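Local coordinates for protein ALDH21) (Physcomitrella patens subsp. patens, PDB 5MZ5) that catalyses the NADP(+)-dependent oxidation of succinic semialdehyde to succinate as a member of the aldehyde dehydrogenase family, at residues T59-N64 with A214-L219; G488-G493 with M498-E503; R331-V336 with L422-D427; S46-G51 with I227-E232. All coordinates share one frame; numbering follows the deposited sequence.

Contact 1 of 4, residues T59-N64 with A214-L219; sequences TNKYTN and ASRTPL
Lys61 reaches across to the backbone of Arg216 and loses the most surface in this contact, its ammonium nitrogen resting on a carbonyl oxygen. The bond from Lys61 NZ to Arg216 O is 3.0 Å long. The donor comes in well off the C=O direction, at a C=O...donor angle of 146°, and tilted from the carbonyl plane. The same nitrogen also gives a hydrogen bond to Thr59 O, 2.8 Å from Lys61 NZ, and a third to the main-chain oxygen of Glu125, so three carbonyls grip a buried ammonium group and probably offset the cost of burying its charge. Two kinks fold the lysine back toward Thr59, two residues earlier in its own chain: one at chi2 (-52°) and one at chi4 (-63°). Between them the chain is extended.

Arg216 contributes its carbonyl and the start of its side chain. Its CG lies 4.5 Å from Lys61 CE, a marginal aliphatic touch. The guanidinium heads off elsewhere, with its NE 6.8 Å from Lys61 NZ, and makes a cation-pi contact with Trp188, an NADP(+)-binding residue; Ser215, the residue before it, binds the cofactor too.

The lysine is presented by a turn that links strands 55-59 and 66-71, where Asn60 OD1 accepts from Tyr62 N in an Asx turn. The second segment joins strand 209-212 to helix 219-229. Glu125, near the end of helix 115-126, serves both: its carbonyl takes Lys61 NZ and its carboxylate takes Leu219 N, while Pro218 rests on Val58 and Val70 of the two strands.

Contact 2 of 4, residues G488-G493 with M498-E503; sequences GIQREG and MDDMLE
Gln490 meets Asp500 through its aliphatic base: Gln490 CB lies 3.5 Å from Asp500 OD2. A bend at chi2 (-58°) carries the glutamine amide past the carboxylate, and the two planes stand 78° apart. Arg491 follows, and two waters join its backbone to the same carboxylate oxygen. One accepts from Arg491 N at 2.9 Å and donates to Asp500 OD2 at 2.7 Å. The other donates both to Arg491 O, 2.6 Å away, and to Asp500 OD2. Replacing Asp500 with an alanine would probably leave both waters without the carboxylate that both donate to and so weaken the bridge to Arg491. The arginine side chain leads away: Arg491 NH1 returns to Gln490 O at 2.9 Å, while its NH2 forms a salt bridge with Glu503, and a hydrogen bond with Thr504 O, both of the second subunit. Glu492, buried, forms a salt bridge with Lys198, and Gly493, at backbone angles that call for glycine, stands at the N-cap of helix 494-500. This strand-loop-helix connection passes from the edge of the six-stranded, Rossmann-type sheet of the cofactor domain into strand 502-510, part of the three-stranded sheet typical of the aldehyde dehydrogenase oligomerisation domain.

Contact 3 of 4, residues R331-V336 with L422-D427; sequences RLYDEV and LYKYSD
Tyr333, in the first turn of helix 333-345, lays its ring against Leu422, Tyr423 and Lys424 of strand 419-425. This is helix-on-sheet packing in an alpha/beta layer: the helix follows strand 323-329, whose parallel neighbour is the strand it touches here. With chi1 at -166°, the tyrosine CG lies opposite its own backbone nitrogen, which lets the ring reach from Lys424 to Leu422. Lys424 CB sits over one face in a CH-pi contact, 4.0 Å from the centroid and 26° off the ring normal. Its chain crosses the tyrosine at about a right angle and then bends at chi3 (64°), taking the ammonium group away. At the ring edge, close to its plane, Tyr423 O stands 3.5 Å from Tyr333 CE1. Leu422 comes from the opposite direction, its CG 3.7 Å from Tyr333 CE1. The tyrosine hydroxyl is hydrogen-bonded to Glu402 OE2 on the adjoining strand 395-402. A valine in place of Tyr333 would probably open a gap beneath Lys424 CB and leave Glu402 without its hydroxyl partner. Val328, on the neighbouring strand 323-329, also touches Tyr333. At the far end of the ring, Tyr333 OH packs against the branch of Leu422, 3.3 Å from its CG and 3.4 Å from its CD2.

Contact 4 of 4, residues S46-G51 with I227-E232; sequences SKPVDG and ILHKIE
His229 donates from ND1 to the carbonyl oxygen of Ser46, the two atoms 2.8 Å apart. The donor lies in the carbonyl plane, but the bond is bent: the N-H...acceptor angle is 148°, and Ser46 O stands somewhat out of the imidazole plane. A second hold comes from Pro48, whose CD sits over one face of the same ring, 3.6 Å from the centroid and 19° off the normal, a CH-pi contact. The nearest ring atom to it is His229 CE1, 3.4 Å from Pro48 CD, so this carbon is offset toward the rim. One imidazole is thus met along its edge by a carbonyl and across its face by a pyrrolidine, which together should limit its rotation. Its CG lies opposite the backbone nitrogen (chi1 166°), directing the ring toward residues 46-48.

Helix 219-229, which carries the histidine toward the strand, is the helix of a beta-alpha-beta crossover between the adjacent parallel strands 209-212 and 239-241 of the Rossmann-type sheet. Strand 47-49 is an edge strand of a separate four-stranded sheet, so the contact joins that edge to a helix packed on the Rossmann-type sheet. Farther out, Ser46 is fixed by its OG, bonded to Gly237 N, and by a backbone bond to Phe239. Phe43 of strand 38-44 touches both Pro48 and His229. One residue before the histidine, Leu228 packs on Phe239 and on Val107 of helix 97-113; one residue after it, Lys230 forms a salt bridge with Glu110 of that same helix.

Contact 4 closes a long loop of chain within which contact 1 is nested; contact 3 follows, and contact 2 comes last. Contacts 1 and 4, with centres about 22 Å apart, sit near opposite ends of helix 219-229 and both hold the N-terminal four-stranded sheet on the cofactor domain. Contact 2 starts from strand 488-489, the edge of the six-stranded sheet opposite strand 239-241, and lies about 29 Å from contact 1, centre to centre, across the chain's centre; it leads from that domain to the oligomerisation sheet. Contact 3 packs inside the separate eight-stranded sheet of the catalytic domain, away from the annotated sites, about 55 Å from contact 4 between centres.

Contact 1 of 4, residues T59-N64 with A214-L219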
# COMPACT_ATOMS: atom_id res chain seq x y z
N THR A 59 21.02 -26.22 -32.79
CA THR A 59 20.83 -27.66 -32.85
C THR A 59 19.67 -28.18 -32.03
O THR A 59 19.30 -27.62 -31.00
CB THR A 59 22.12 -28.43 -32.48
OG1 THR A 59 22.40 -28.30 -31.08
CG2 THR A 59 23.33 -28.05 -33.35
N ASN A 60 19.13 -29.31 -32.50
CA ASN A 60 18.13 -30.10 -31.81
C ASN A 60 18.98 -30.76 -30.71
O ASN A 60 19.98 -31.40 -31.01
CB ASN A 60 17.52 -31.12 -32.77
CG ASN A 60 16.49 -32.05 -32.16
OD1 ASN A 60 16.66 -32.61 -31.07
ND2 ASN A 60 15.44 -32.31 -32.91
N LYS A 61 18.65 -30.51 -29.44
CA LYS A 61 19.47 -30.99 -28.32
C LYS A 61 19.38 -32.50 -28.08
O LYS A 61 20.23 -33.05 -27.37
CB LYS A 61 19.19 -30.18 -27.03
CG LYS A 61 19.51 -28.69 -27.18
CD LYS A 61 20.93 -28.38 -27.72
CE LYS A 61 21.22 -26.89 -27.81
NZ LYS A 61 20.31 -26.18 -28.77
N TYR A 62 18.41 -33.16 -28.74
CA TYR A 62 18.29 -34.62 -28.67
C TYR A 62 19.06 -35.30 -29.80
O TYR A 62 19.87 -36.19 -29.53
CB TYR A 62 16.81 -35.06 -28.69
CG TYR A 62 16.65 -36.57 -28.66
CD1 TYR A 62 17.16 -37.34 -27.61
CD2 TYR A 62 15.98 -37.24 -29.69
CE1 TYR A 62 17.03 -38.72 -27.59
CE2 TYR A 62 15.83 -38.63 -29.67
CZ TYR A 62 16.34 -39.37 -28.61
OH TYR A 62 16.19 -40.74 -28.56
N THR A 63 18.79 -34.91 -31.07
CA THR A 63 19.38 -35.52 -32.27
C THR A 63 20.73 -34.94 -32.67
O THR A 63 21.46 -35.60 -33.41
CB THR A 63 18.40 -35.42 -33.46
OG1 THR A 63 18.30 -34.06 -33.91
CG2 THR A 63 17.01 -35.97 -33.15
N ASN A 64 21.04 -33.69 -32.23
CA ASN A 64 22.24 -32.91 -32.56
C ASN A 64 22.20 -32.34 -33.99
O ASN A 64 23.17 -31.71 -34.43
CB ASN A 64 23.54 -33.66 -32.28
CG ASN A 64 23.72 -33.99 -30.84
OD1 ASN A 64 23.49 -33.16 -29.96
ND2 ASN A 64 24.11 -35.22 -30.56
N ALA A 214 20.28 -16.28 -25.26
CA ALA A 214 21.39 -17.25 -25.23
C ALA A 214 21.55 -17.82 -26.65
O ALA A 214 20.56 -18.13 -27.32
CB ALA A 214 21.11 -18.36 -24.24
N SER A 215 22.80 -17.89 -27.13
CA SER A 215 23.12 -18.37 -28.47
C SER A 215 22.72 -19.83 -28.72
O SER A 215 22.40 -20.16 -29.86
CB SER A 215 24.60 -18.13 -28.79
OG SER A 215 24.76 -16.76 -29.10
N ARG A 216 22.68 -20.66 -27.68
CA ARG A 216 22.25 -22.06 -27.78
C ARG A 216 20.73 -22.19 -27.92
O ARG A 216 20.27 -23.17 -28.51
CB ARG A 216 22.73 -22.87 -26.56
CG ARG A 216 24.05 -23.58 -26.80
CD ARG A 216 24.47 -24.47 -25.63
NE ARG A 216 24.89 -23.69 -24.47
CZ ARG A 216 25.67 -24.14 -23.49
NH1 ARG A 216 26.15 -25.38 -23.54
NH2 ARG A 216 26.00 -23.36 -22.48
N THR A 217 19.95 -21.25 -27.34
CA THR A 217 18.49 -21.28 -27.34
C THR A 217 17.87 -19.91 -27.74
O THR A 217 17.10 -19.36 -26.95
CB THR A 217 17.98 -21.72 -25.95
OG1 THR A 217 18.39 -20.73 -25.00
CG2 THR A 217 18.45 -23.11 -25.53
N PRO A 218 18.11 -19.36 -28.95
CA PRO A 218 17.55 -18.02 -29.26
C PRO A 218 16.17 -17.99 -29.89
O PRO A 218 15.60 -16.91 -30.00
CB PRO A 218 18.58 -17.45 -30.25
CG PRO A 218 19.06 -18.66 -31.00
CD PRO A 218 18.99 -19.83 -30.05
N LEU A 219 15.66 -19.12 -30.36
CA LEU A 219 14.43 -19.17 -31.15
C LEU A 219 13.19 -18.74 -30.41
O LEU A 219 12.31 -18.16 -31.03
CB LEU A 219 14.22 -20.55 -31.79
CG LEU A 219 15.43 -21.18 -32.47
CD1 LEU A 219 15.09 -22.57 -32.91
CD2 LEU A 219 15.95 -20.30 -33.65

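Contact 2 of 4, residues G488-G493 with M498-E503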
# COMPACT_ATOMS: atom_id res chain seq x y z
N GLY A 488 22.43 -13.73 -6.46
CA GLY A 488 22.15 -12.49 -7.18
C GLY A 488 21.76 -11.31 -6.32
O GLY A 488 22.02 -11.29 -5.12
N ILE A 489 21.17 -10.30 -6.97
CA ILE A 489 20.66 -9.07 -6.37
C ILE A 489 19.32 -8.70 -7.00
O ILE A 489 19.16 -8.81 -8.23
CB ILE A 489 21.66 -7.87 -6.34
CG1 ILE A 489 22.30 -7.61 -7.72
CG2 ILE A 489 22.76 -8.05 -5.26
CD1 ILE A 489 22.64 -6.16 -7.90
N GLN A 490 18.38 -8.21 -6.16
CA GLN A 490 17.02 -7.78 -6.53
C GLN A 490 16.09 -8.96 -6.84
O GLN A 490 16.45 -10.13 -6.65
CB GLN A 490 16.99 -6.73 -7.67
CG GLN A 490 18.02 -5.59 -7.54
CD GLN A 490 17.92 -4.78 -6.26
OE1 GLN A 490 18.93 -4.26 -5.76
NE2 GLN A 490 16.72 -4.61 -5.71
N ARG A 491 14.87 -8.65 -7.25
CA ARG A 491 13.85 -9.65 -7.48
C ARG A 491 13.18 -9.51 -8.82
O ARG A 491 12.91 -8.40 -9.29
CB ARG A 491 12.75 -9.61 -6.37
CG ARG A 491 13.21 -9.82 -4.95
CD ARG A 491 13.66 -11.25 -4.68
NE ARG A 491 14.13 -11.40 -3.32
CZ ARG A 491 15.38 -11.16 -2.93
NH1 ARG A 491 16.30 -10.80 -3.82
NH2 ARG A 491 15.72 -11.30 -1.66
N GLU A 492 12.84 -10.66 -9.39
CA GLU A 492 11.99 -10.79 -10.56
C GLU A 492 10.65 -11.30 -10.04
O GLU A 492 10.44 -11.37 -8.82
CB GLU A 492 12.63 -11.61 -11.69
CG GLU A 492 13.70 -10.80 -12.41
CD GLU A 492 14.22 -11.32 -13.74
OE1 GLU A 492 15.03 -10.59 -14.36
OE2 GLU A 492 13.80 -12.40 -14.20
N GLY A 493 9.72 -11.56 -10.93
CA GLY A 493 8.31 -11.71 -10.60
C GLY A 493 7.84 -10.34 -11.05
O GLY A 493 8.46 -9.32 -10.70
N MET A 498 9.32 -4.86 -12.45
CA MET A 498 8.85 -3.52 -12.84
C MET A 498 9.44 -2.43 -11.95
O MET A 498 9.83 -1.39 -12.48
CB MET A 498 7.33 -3.44 -12.84
CG MET A 498 6.73 -4.16 -13.99
SD MET A 498 4.96 -4.37 -13.80
CE MET A 498 4.43 -2.64 -14.12
N ASP A 499 9.53 -2.66 -10.62
CA ASP A 499 10.13 -1.71 -9.67
C ASP A 499 11.55 -1.27 -10.07
O ASP A 499 11.87 -0.08 -9.99
CB ASP A 499 10.15 -2.30 -8.25
CG ASP A 499 8.93 -2.00 -7.44
OD1 ASP A 499 8.60 -0.79 -7.27
OD2 ASP A 499 8.32 -2.97 -6.91
N ASP A 500 12.39 -2.22 -10.53
CA ASP A 500 13.76 -1.96 -10.95
C ASP A 500 13.86 -1.19 -12.28
O ASP A 500 14.89 -0.58 -12.55
CB ASP A 500 14.57 -3.26 -10.98
CG ASP A 500 14.73 -3.89 -9.59
OD1 ASP A 500 15.04 -3.15 -8.64
OD2 ASP A 500 14.46 -5.08 -9.45
N MET A 501 12.79 -1.21 -13.08
CA MET A 501 12.70 -0.49 -14.36
C MET A 501 12.00 0.87 -14.20
O MET A 501 11.68 1.54 -15.18
CB MET A 501 11.98 -1.36 -15.39
CG MET A 501 12.82 -2.51 -15.84
SD MET A 501 11.92 -3.73 -16.78
CE MET A 501 13.09 -5.09 -16.75
N LEU A 502 11.78 1.26 -12.94
CA LEU A 502 11.10 2.51 -12.60
C LEU A 502 11.96 3.40 -11.72
O LEU A 502 12.67 2.90 -10.85
CB LEU A 502 9.74 2.24 -11.92
CG LEU A 502 8.60 1.76 -12.83
CD1 LEU A 502 7.48 1.13 -12.02
CD2 LEU A 502 8.05 2.87 -13.71
N GLU A 503 11.92 4.71 -11.97
CA GLU A 503 12.62 5.69 -11.15
C GLU A 503 11.60 6.52 -10.39
O GLU A 503 10.58 6.90 -10.95
CB GLU A 503 13.55 6.59 -11.99
CG GLU A 503 14.91 5.95 -12.24
CD GLU A 503 15.89 5.90 -11.07
OE1 GLU A 503 17.03 5.44 -11.29
OE2 GLU A 503 15.51 6.29 -9.94
O HOH W 1 14.44 -7.06 -10.97
O HOH W 2 13.60 -6.09 -7.13

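Contact 3 of 4, residues R331-V336 with L422-D427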
# COMPACT_ATOMS: atom_id res chain seq x y z
N ARG A 331 14.10 -40.26 12.10
CA ARG A 331 12.94 -41.16 12.29
C ARG A 331 12.25 -41.51 10.95
O ARG A 331 11.58 -42.54 10.86
CB ARG A 331 11.94 -40.60 13.34
CG ARG A 331 10.93 -39.60 12.77
CD ARG A 331 10.09 -38.83 13.79
NE ARG A 331 8.93 -38.20 13.16
CZ ARG A 331 8.92 -37.01 12.56
NH1 ARG A 331 10.01 -36.25 12.54
NH2 ARG A 331 7.81 -36.55 11.99
N LEU A 332 12.41 -40.65 9.93
CA LEU A 332 11.78 -40.81 8.62
C LEU A 332 12.75 -41.27 7.55
O LEU A 332 12.31 -41.70 6.48
CB LEU A 332 11.17 -39.45 8.18
CG LEU A 332 10.22 -38.73 9.15
CD1 LEU A 332 9.84 -37.36 8.61
CD2 LEU A 332 8.99 -39.58 9.48
N TYR A 333 14.05 -41.14 7.82
CA TYR A 333 15.14 -41.37 6.87
C TYR A 333 15.04 -42.64 6.01
O TYR A 333 15.05 -42.51 4.78
CB TYR A 333 16.50 -41.30 7.56
CG TYR A 333 17.63 -41.20 6.56
CD1 TYR A 333 17.95 -39.98 5.95
CD2 TYR A 333 18.36 -42.33 6.18
CE1 TYR A 333 18.98 -39.88 5.02
CE2 TYR A 333 19.39 -42.24 5.24
CZ TYR A 333 19.70 -41.01 4.67
OH TYR A 333 20.72 -40.91 3.76
N ASP A 334 14.99 -43.84 6.61
CA ASP A 334 14.95 -45.11 5.86
C ASP A 334 13.73 -45.21 4.95
O ASP A 334 13.86 -45.61 3.79
CB ASP A 334 15.08 -46.33 6.79
CG ASP A 334 16.38 -46.43 7.57
OD1 ASP A 334 17.41 -45.86 7.11
OD2 ASP A 334 16.40 -47.14 8.60
N GLU A 335 12.56 -44.79 5.45
CA GLU A 335 11.31 -44.81 4.69
C GLU A 335 11.37 -43.85 3.48
O GLU A 335 10.99 -44.24 2.37
CB GLU A 335 10.12 -44.51 5.60
CG GLU A 335 8.78 -44.79 4.95
CD GLU A 335 7.54 -44.61 5.82
OE1 GLU A 335 7.60 -43.86 6.81
OE2 GLU A 335 6.50 -45.22 5.48
N VAL A 336 11.88 -42.62 3.69
CA VAL A 336 12.03 -41.59 2.65
C VAL A 336 13.04 -42.06 1.60
O VAL A 336 12.70 -42.07 0.42
CB VAL A 336 12.34 -40.17 3.23
CG1 VAL A 336 12.67 -39.17 2.11
CG2 VAL A 336 11.17 -39.67 4.07
N LEU A 422 21.62 -36.61 -0.53
CA LEU A 422 20.82 -37.02 0.62
C LEU A 422 21.60 -37.01 1.92
O LEU A 422 22.73 -37.51 1.98
CB LEU A 422 20.22 -38.42 0.36
CG LEU A 422 19.29 -39.03 1.41
CD1 LEU A 422 18.04 -38.16 1.67
CD2 LEU A 422 18.87 -40.42 0.99
N TYR A 423 20.98 -36.47 2.97
CA TYR A 423 21.55 -36.37 4.33
C TYR A 423 20.48 -36.65 5.38
O TYR A 423 19.29 -36.39 5.17
CB TYR A 423 22.15 -34.97 4.59
CG TYR A 423 23.23 -34.57 3.62
CD1 TYR A 423 24.54 -35.02 3.78
CD2 TYR A 423 22.95 -33.76 2.52
CE1 TYR A 423 25.55 -34.67 2.88
CE2 TYR A 423 23.95 -33.39 1.61
CZ TYR A 423 25.25 -33.85 1.80
OH TYR A 423 26.25 -33.50 0.92
N LYS A 424 20.94 -37.13 6.53
CA LYS A 424 20.13 -37.41 7.70
C LYS A 424 20.47 -36.35 8.75
O LYS A 424 21.60 -35.88 8.81
CB LYS A 424 20.50 -38.80 8.25
CG LYS A 424 19.64 -39.29 9.43
CD LYS A 424 20.04 -40.69 9.96
CE LYS A 424 21.40 -40.87 10.57
NZ LYS A 424 21.70 -42.31 10.78
N TYR A 425 19.48 -35.99 9.58
CA TYR A 425 19.70 -35.06 10.69
C TYR A 425 18.89 -35.54 11.90
O TYR A 425 17.91 -36.28 11.74
CB TYR A 425 19.41 -33.58 10.31
CG TYR A 425 17.94 -33.27 10.13
CD1 TYR A 425 17.13 -32.95 11.22
CD2 TYR A 425 17.35 -33.29 8.87
CE1 TYR A 425 15.77 -32.70 11.07
CE2 TYR A 425 16.00 -32.99 8.69
CZ TYR A 425 15.22 -32.70 9.80
OH TYR A 425 13.88 -32.47 9.63
N SER A 426 19.30 -35.10 13.10
CA SER A 426 18.60 -35.43 14.34
C SER A 426 18.04 -34.16 15.00
O SER A 426 17.05 -34.24 15.72
CB SER A 426 19.53 -36.15 15.32
OG SER A 426 20.74 -35.43 15.52
N ASP A 427 18.70 -33.01 14.76
CA ASP A 427 18.28 -31.72 15.32
C ASP A 427 17.80 -30.76 14.22
O ASP A 427 18.53 -30.50 13.26
CB ASP A 427 19.42 -31.10 16.15
CG ASP A 427 19.01 -29.83 16.88
OD1 ASP A 427 18.15 -29.91 17.77
OD2 ASP A 427 19.56 -28.76 16.56

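Contact 4 of 4, residues S46-G51 with I227-E232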
# COMPACT_ATOMS: atom_id res chain seq x y z
N SER A 46 12.83 -3.09 -34.02
CA SER A 46 11.48 -3.66 -34.25
C SER A 46 11.28 -4.38 -35.59
O SER A 46 10.17 -4.86 -35.87
CB SER A 46 10.40 -2.59 -34.09
OG SER A 46 10.63 -1.75 -32.98
N LYS A 47 12.32 -4.43 -36.43
CA LYS A 47 12.19 -4.97 -37.78
C LYS A 47 12.96 -6.28 -38.01
O LYS A 47 14.09 -6.42 -37.54
CB LYS A 47 12.56 -3.90 -38.83
CG LYS A 47 11.72 -2.62 -38.70
CD LYS A 47 11.44 -1.97 -40.03
CE LYS A 47 10.35 -0.93 -39.96
NZ LYS A 47 9.01 -1.51 -39.62
N PRO A 48 12.35 -7.24 -38.75
CA PRO A 48 13.06 -8.49 -39.05
C PRO A 48 14.20 -8.25 -40.04
O PRO A 48 14.01 -7.57 -41.04
CB PRO A 48 11.98 -9.40 -39.64
CG PRO A 48 10.98 -8.48 -40.22
CD PRO A 48 11.02 -7.22 -39.40
N VAL A 49 15.40 -8.76 -39.73
CA VAL A 49 16.55 -8.63 -40.62
C VAL A 49 17.27 -9.97 -40.76
O VAL A 49 17.18 -10.82 -39.86
CB VAL A 49 17.54 -7.46 -40.29
CG1 VAL A 49 16.85 -6.09 -40.33
CG2 VAL A 49 18.25 -7.66 -38.96
N ASP A 50 17.96 -10.16 -41.91
CA ASP A 50 18.81 -11.31 -42.21
C ASP A 50 19.94 -10.87 -43.15
O ASP A 50 21.02 -10.54 -42.68
CB ASP A 50 18.02 -12.56 -42.69
CG ASP A 50 17.27 -12.41 -44.00
OD1 ASP A 50 16.11 -11.91 -43.97
OD2 ASP A 50 17.83 -12.79 -45.05
N GLY A 51 19.64 -10.76 -44.45
CA GLY A 51 20.54 -10.33 -45.51
C GLY A 51 21.89 -11.02 -45.58
O GLY A 51 21.98 -12.25 -45.45
N ILE A 227 6.15 -11.84 -32.81
CA ILE A 227 4.89 -11.42 -32.20
C ILE A 227 4.92 -9.89 -32.00
O ILE A 227 4.01 -9.21 -32.46
CB ILE A 227 4.64 -12.20 -30.88
CG1 ILE A 227 4.36 -13.69 -31.17
CG2 ILE A 227 3.54 -11.54 -30.03
CD1 ILE A 227 4.53 -14.64 -29.98
N LEU A 228 5.99 -9.36 -31.39
CA LEU A 228 6.15 -7.94 -31.10
C LEU A 228 6.18 -7.06 -32.32
O LEU A 228 5.62 -5.97 -32.30
CB LEU A 228 7.39 -7.70 -30.21
CG LEU A 228 7.32 -8.20 -28.77
CD1 LEU A 228 8.62 -7.95 -28.07
CD2 LEU A 228 6.16 -7.54 -28.01
N HIS A 229 6.81 -7.55 -33.41
CA HIS A 229 6.93 -6.86 -34.69
C HIS A 229 5.56 -6.52 -35.30
O HIS A 229 5.43 -5.47 -35.92
CB HIS A 229 7.78 -7.72 -35.67
CG HIS A 229 7.70 -7.27 -37.09
ND1 HIS A 229 8.18 -6.03 -37.50
CD2 HIS A 229 7.15 -7.90 -38.16
CE1 HIS A 229 7.91 -5.94 -38.79
NE2 HIS A 229 7.30 -7.04 -39.24
N LYS A 230 4.55 -7.39 -35.13
CA LYS A 230 3.20 -7.21 -35.66
C LYS A 230 2.32 -6.29 -34.79
O LYS A 230 1.18 -6.02 -35.17
CB LYS A 230 2.52 -8.58 -35.85
CG LYS A 230 3.21 -9.51 -36.87
CD LYS A 230 2.61 -10.94 -36.88
CE LYS A 230 3.00 -11.82 -35.70
NZ LYS A 230 2.62 -13.25 -35.88
N ILE A 231 2.83 -5.80 -33.64
CA ILE A 231 2.03 -4.96 -32.74
C ILE A 231 2.28 -3.46 -33.02
O ILE A 231 3.33 -2.91 -32.67
CB ILE A 231 2.19 -5.36 -31.25
CG1 ILE A 231 1.79 -6.85 -31.05
CG2 ILE A 231 1.37 -4.43 -30.33
CD1 ILE A 231 2.22 -7.47 -29.73
N GLU A 232 1.28 -2.82 -33.64
CA GLU A 232 1.25 -1.43 -34.08
C GLU A 232 1.38 -0.41 -32.93
O GLU A 232 2.00 0.63 -33.14
CB GLU A 232 0.02 -1.13 -34.95
CG GLU A 232 -1.33 -1.45 -34.30
CD GLU A 232 -1.94 -2.82 -34.56
OE1 GLU A 232 -1.27 -3.85 -34.30
OE2 GLU A 232 -3.11 -2.86 -34.99